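Local structure of CDP-4-keto-6-deoxy-D-glucose-3-dehydrase (Yersinia pseudotuberculosis, 3BB8) at residues Gly169-Asp173 with Pro334-Glu338; Leu196-Asp201 with Thr337-Ser343. The protein probably removes the C-3 hydroxyl of CDP-4-keto-6-deoxy-D-glucose with a pyridoxal 5'-phosphate-type cofactor, a step in making a deoxysugar for lipopolysaccharide. The protein carries 1 engineered substitution. All blocks are in the same frame, centred on the assembly; numbering follows the deposited sequence.

How the contacts relate
From the N terminus, the chain first lays down the loop 169-173, between strand 159-165 and helix 174-184, and then, after strand 187-191, the segment 196-201. It runs on through the long helix 293-323 before 334-338 returns to close contact 1 and 337-343 closes contact 2. The two loops cross rather than nest: 196-201 lies inside the loop closed by contact 1, but its partner runs past the end of contact 1. Both contacts share Thr337 and Glu338, and their centres lie about 7 Å apart. Ser198 and Tyr200 also touch 169-173 directly, so the loop after strand 159-165 of the large mixed sheet is joined to the small antiparallel sheet and to the chain following helix 293-323.

Contact 1: residues Gly169-Asp173 with Pro334-Glu338; sequences GNLFD and PEATE
Asn170 and Thr337 carry the polar core of this contact. The backbone N of Thr337 donates to Asn170 OD1 over 2.8 Å, with an N-H...O angle of 152°. It arrives in the plane of the amide, on a lone pair of the oxygen. The side chain of Asn170 can present this oxygen because its CG stands anti to the backbone N (chi1 -166°), which carries the amide across to the 334-338 loop. The amide nitrogen has a partner of its own: ND2 donates to the carbonyl of Thr143, and it also lies 3.2 Å from Thr337 OG1. Both ends of the amide are thus engaged, which fixes its rotation. The hydroxyl of Thr337 turns to the backbone of the facing loop, where OG1 donates to Leu171 O; the modelled separation is improbably short, so the exact place of the carbonyl is doubtful.

Around this polar centre the packing is light. Ala336 passes beside the amide, its CA 3.2 Å from Asn170 OD1 and its CB 3.9 Å from the same atom. The methyl CG2 of Thr337 lies 4.4 Å from the carbonyl carbon of Phe172. Leu171 and Phe172 pack mainly on other parts of the fold: Leu171 touches Tyr200 and Ser340, while the Phe172 ring stacks with His166. Just beyond, Asp173 caps helix 174-184 through a bond from Glu176 N to its OD1.

Two irregular loops are joined here without strand pairing, with the Asn170 side chain about 9 Å from that of the cofactor-binding Asp194. A buried asparagine amide stands in for a backbone partner, accepting from the 334-338 loop and donating to Thr143, and so binds three separate chain segments at one point.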
loop_
_atom_site.group_PDB
_atom_site.type_symbol
_atom_site.label_atom_id
_atom_site.label_comp_id
_atom_site.label_asym_id
_atom_site.label_seq_id
_atom_site.Cartn_x
_atom_site.Cartn_y
_atom_site.Cartn_z
ATOM N N GLY A 169 -5.959 20.016 -10.715
ATOM C CA GLY A 169 -6.898 19.811 -11.802
ATOM C C GLY A 169 -6.494 20.596 -13.034
ATOM O O GLY A 169 -6.802 20.202 -14.163
ATOM N N ASN A 170 -5.800 21.711 -12.824
ATOM C CA ASN A 170 -5.363 22.521 -13.950
ATOM C C ASN A 170 -4.240 21.752 -14.637
ATOM O O ASN A 170 -3.445 21.080 -13.986
ATOM C CB ASN A 170 -4.900 23.901 -13.467
ATOM C CG ASN A 170 -4.761 24.901 -14.607
ATOM O OD1 ASN A 170 -5.480 24.823 -15.610
ATOM N ND2 ASN A 170 -3.846 25.855 -14.454
ATOM N N LEU A 171 -4.183 21.859 -15.960
ATOM C CA LEU A 171 -3.200 21.121 -16.747
ATOM C C LEU A 171 -1.949 21.959 -16.991
ATOM O O LEU A 171 -2.037 23.142 -17.320
ATOM C CB LEU A 171 -3.804 20.678 -18.080
ATOM C CG LEU A 171 -5.061 19.809 -18.000
ATOM C CD1 LEU A 171 -6.312 20.674 -17.979
ATOM C CD2 LEU A 171 -5.106 18.821 -19.155
ATOM N N PHE A 172 -0.786 21.337 -16.828
ATOM C CA PHE A 172 0.471 21.939 -17.258
ATOM C C PHE A 172 0.589 21.938 -18.779
ATOM O O PHE A 172 -0.211 21.312 -19.474
ATOM C CB PHE A 172 1.658 21.200 -16.638
ATOM C CG PHE A 172 1.786 19.772 -17.087
ATOM C CD1 PHE A 172 2.302 19.468 -18.335
ATOM C CD2 PHE A 172 1.389 18.734 -16.261
ATOM C CE1 PHE A 172 2.421 18.155 -18.751
ATOM C CE2 PHE A 172 1.505 17.419 -16.671
ATOM C CZ PHE A 172 2.022 17.130 -17.918
ATOM N N ASP A 173 1.593 22.644 -19.290
ATOM C CA ASP A 173 1.702 22.897 -20.721
ATOM C C ASP A 173 2.148 21.645 -21.469
ATOM O O ASP A 173 3.319 21.506 -21.824
ATOM C CB ASP A 173 2.676 24.045 -20.990
ATOM C CG ASP A 173 2.739 24.424 -22.456
ATOM O OD1 ASP A 173 2.284 23.622 -23.299
ATOM O OD2 ASP A 173 3.245 25.524 -22.766
ATOM N N PRO A 334 -7.615 32.246 -9.978
ATOM C CA PRO A 334 -7.101 31.146 -10.803
ATOM C C PRO A 334 -7.421 31.214 -12.293
ATOM O O PRO A 334 -8.460 31.732 -12.703
ATOM C CB PRO A 334 -7.692 29.910 -10.130
ATOM C CG PRO A 334 -8.983 30.412 -9.584
ATOM C CD PRO A 334 -8.600 31.750 -9.001
ATOM N N GLU A 335 -6.512 30.678 -13.100
ATOM C CA GLU A 335 -6.690 30.674 -14.543
ATOM C C GLU A 335 -6.308 29.337 -15.180
ATOM O O GLU A 335 -5.173 28.864 -15.047
ATOM C CB GLU A 335 -5.871 31.805 -15.172
ATOM C CG GLU A 335 -6.528 33.171 -15.075
ATOM C CD GLU A 335 -5.567 34.307 -15.385
ATOM O OE1 GLU A 335 -4.638 34.108 -16.201
ATOM O OE2 GLU A 335 -5.749 35.407 -14.818
ATOM N N ALA A 336 -7.271 28.729 -15.868
ATOM C CA ALA A 336 -7.038 27.462 -16.539
ATOM C C ALA A 336 -5.912 27.645 -17.540
ATOM O O ALA A 336 -5.760 28.716 -18.121
ATOM C CB ALA A 336 -8.300 27.013 -17.255
ATOM N N THR A 337 -5.115 26.602 -17.733
ATOM C CA THR A 337 -4.008 26.654 -18.679
ATOM C C THR A 337 -4.565 26.747 -20.098
ATOM O O THR A 337 -5.596 26.148 -20.412
ATOM C CB THR A 337 -3.106 25.404 -18.534
ATOM O OG1 THR A 337 -2.423 25.462 -17.277
ATOM C CG2 THR A 337 -2.072 25.340 -19.649
ATOM N N GLU A 338 -3.878 27.500 -20.950
ATOM C CA GLU A 338 -4.325 27.688 -22.325
ATOM C C GLU A 338 -4.620 26.383 -23.044
ATOM O O GLU A 338 -3.823 25.440 -23.020
ATOM C CB GLU A 338 -3.291 28.469 -23.133
ATOM C CG GLU A 338 -3.880 29.093 -24.396
ATOM C CD GLU A 338 -2.831 29.426 -25.434
ATOM O OE1 GLU A 338 -1.830 30.093 -25.087
ATOM O OE2 GLU A 338 -3.013 29.020 -26.603
#

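Contact 2: residues Leu196-Asp201 with Thr337-Ser343; sequences LGSTYD and TENSDPS
Thr199 and Asp341 lie side by side on one face of a short antiparallel pairing, pointing the same way, with Thr199 OG1 3.0 Å from Asp341 CB. Their backbones form the hydrogen-bonded pair: Asp341 N donates to Thr199 O over 2.9 Å, from above the carbonyl plane, and the return bond from Thr199 N to Asp341 O is weak. The carboxylate of Asp341 is drawn off to a salt bridge with Lys314 of helix 293-323.

Tyr200 and Ser340, the non-hydrogen-bonded pair, occupy the opposite face. With CG anti to the backbone N (chi1 178°), the tyrosine ring reaches the 337-339 loop: Asn339 O sits over one face, offset toward the rim, and Thr337 CG2 meets the ring edge at 4.4 Å from CE2. The phenol oxygen accepts from Ala175 N, while Ser340 OG folds back to Thr337 O.

At one end, Asn339 and Asp201 grip each other twice. Asn339 O takes the backbone N of Asp201 at 3.0 Å, and Asn339 ND2 reaches Asp201 OD1 at 2.8 Å in a nearly straight bond (171°). The carboxylate is met on its anti side, from somewhat out of its plane, while the bond stays in the plane of the Asn339 amide; the two flat groups stand 73° apart. At the other end Ser343 N donates to Ser198 OG at 2.8 Å; that hydroxyl also bonds Gly169 O. A weak bond runs from Ser343 OG to Leu196 O.

Together with strand 203-204, which flanks strand 199-200 on its other edge, this forms a small three-stranded antiparallel sheet, separate from the large mixed sheet of the aspartate aminotransferase fold.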
loop_
_atom_site.group_PDB
_atom_site.type_symbol
_atom_site.label_atom_id
_atom_site.label_comp_id
_atom_site.label_asym_id
_atom_site.label_seq_id
_atom_site.Cartn_x
_atom_site.Cartn_y
_atom_site.Cartn_z
ATOM N N LEU A 196 -8.598 13.994 -12.355
ATOM C CA LEU A 196 -9.410 13.013 -13.054
ATOM C C LEU A 196 -10.507 13.744 -13.826
ATOM O O LEU A 196 -11.351 14.427 -13.228
ATOM C CB LEU A 196 -10.039 12.031 -12.070
ATOM C CG LEU A 196 -10.865 10.919 -12.724
ATOM C CD1 LEU A 196 -10.000 10.139 -13.707
ATOM C CD2 LEU A 196 -11.422 10.003 -11.654
ATOM N N GLY A 197 -10.493 13.605 -15.150
ATOM C CA GLY A 197 -11.501 14.259 -15.966
ATOM C C GLY A 197 -10.974 15.478 -16.696
ATOM O O GLY A 197 -11.631 16.012 -17.583
ATOM N N SER A 198 -9.782 15.924 -16.318
ATOM C CA SER A 198 -9.172 17.077 -16.949
ATOM C C SER A 198 -8.769 16.732 -18.368
ATOM O O SER A 198 -8.278 15.636 -18.636
ATOM C CB SER A 198 -7.936 17.535 -16.165
ATOM O OG SER A 198 -8.305 18.213 -14.975
ATOM N N THR A 199 -8.978 17.679 -19.277
ATOM C CA THR A 199 -8.624 17.485 -20.672
ATOM C C THR A 199 -7.703 18.611 -21.121
ATOM O O THR A 199 -7.725 19.707 -20.566
ATOM C CB THR A 199 -9.880 17.476 -21.576
ATOM O OG1 THR A 199 -10.468 18.782 -21.596
ATOM C CG2 THR A 199 -10.903 16.488 -21.050
ATOM N N TYR A 200 -6.878 18.320 -22.117
ATOM C CA TYR A 200 -5.955 19.293 -22.676
ATOM C C TYR A 200 -5.981 19.083 -24.179
ATOM O O TYR A 200 -5.614 18.014 -24.669
ATOM C CB TYR A 200 -4.538 19.074 -22.143
ATOM C CG TYR A 200 -3.504 20.018 -22.720
ATOM C CD1 TYR A 200 -3.009 19.841 -24.012
ATOM C CD2 TYR A 200 -3.016 21.092 -21.972
ATOM C CE1 TYR A 200 -2.048 20.709 -24.544
ATOM C CE2 TYR A 200 -2.060 21.967 -22.492
ATOM C CZ TYR A 200 -1.577 21.771 -23.776
ATOM O OH TYR A 200 -0.607 22.615 -24.283
ATOM N N ASP A 201 -6.428 20.099 -24.909
ATOM C CA ASP A 201 -6.506 20.007 -26.359
ATOM C C ASP A 201 -7.546 18.937 -26.684
ATOM O O ASP A 201 -7.445 18.242 -27.691
ATOM C CB ASP A 201 -5.130 19.629 -26.929
ATOM C CG ASP A 201 -5.034 19.844 -28.426
ATOM O OD1 ASP A 201 -5.397 20.946 -28.890
ATOM O OD2 ASP A 201 -4.587 18.919 -29.138
ATOM N N THR A 337 -5.115 26.602 -17.733
ATOM C CA THR A 337 -4.008 26.654 -18.679
ATOM C C THR A 337 -4.565 26.747 -20.098
ATOM O O THR A 337 -5.596 26.148 -20.412
ATOM C CB THR A 337 -3.106 25.404 -18.534
ATOM O OG1 THR A 337 -2.423 25.462 -17.277
ATOM C CG2 THR A 337 -2.072 25.340 -19.649
ATOM N N GLU A 338 -3.878 27.500 -20.950
ATOM C CA GLU A 338 -4.325 27.688 -22.325
ATOM C C GLU A 338 -4.620 26.383 -23.044
ATOM O O GLU A 338 -3.823 25.440 -23.020
ATOM C CB GLU A 338 -3.291 28.469 -23.133
ATOM C CG GLU A 338 -3.880 29.093 -24.396
ATOM C CD GLU A 338 -2.831 29.426 -25.434
ATOM O OE1 GLU A 338 -1.830 30.093 -25.087
ATOM O OE2 GLU A 338 -3.013 29.020 -26.603
ATOM N N ASN A 339 -5.779 26.349 -23.687
ATOM C CA ASN A 339 -6.229 25.194 -24.443
ATOM C C ASN A 339 -6.419 23.965 -23.567
ATOM O O ASN A 339 -5.963 22.872 -23.904
ATOM C CB ASN A 339 -5.243 24.892 -25.577
ATOM C CG ASN A 339 -5.761 23.829 -26.532
ATOM O OD1 ASN A 339 -6.952 23.792 -26.851
ATOM N ND2 ASN A 339 -4.866 22.969 -27.003
ATOM N N SER A 340 -7.102 24.143 -22.442
ATOM C CA SER A 340 -7.354 23.029 -21.539
ATOM C C SER A 340 -8.706 23.203 -20.872
ATOM O O SER A 340 -9.193 24.320 -20.729
ATOM C CB SER A 340 -6.263 22.949 -20.467
ATOM O OG SER A 340 -6.477 23.901 -19.443
ATOM N N ASP A 341 -9.314 22.094 -20.475
ATOM C CA ASP A 341 -10.606 22.132 -19.806
ATOM C C ASP A 341 -10.397 21.444 -18.452
ATOM O O ASP A 341 -10.787 20.296 -18.246
ATOM C CB ASP A 341 -11.655 21.397 -20.653
ATOM C CG ASP A 341 -13.077 21.607 -20.153
ATOM O OD1 ASP A 341 -13.278 22.403 -19.206
ATOM O OD2 ASP A 341 -14.001 20.976 -20.714
ATOM N N PRO A 342 -9.772 22.167 -17.528
ATOM C CA PRO A 342 -9.380 21.593 -16.237
ATOM C C PRO A 342 -10.591 21.138 -15.429
ATOM O O PRO A 342 -11.508 21.925 -15.197
ATOM C CB PRO A 342 -8.689 22.763 -15.536
ATOM C CG PRO A 342 -9.321 23.974 -16.125
ATOM C CD PRO A 342 -9.608 23.630 -17.559
ATOM N N SER A 343 -10.587 19.878 -15.007
ATOM C CA SER A 343 -11.508 19.411 -13.979
ATOM C C SER A 343 -11.026 19.805 -12.587
ATOM O O SER A 343 -10.363 19.024 -11.904
ATOM C CB SER A 343 -11.683 17.893 -14.064
ATOM O OG SER A 343 -12.587 17.428 -13.077
#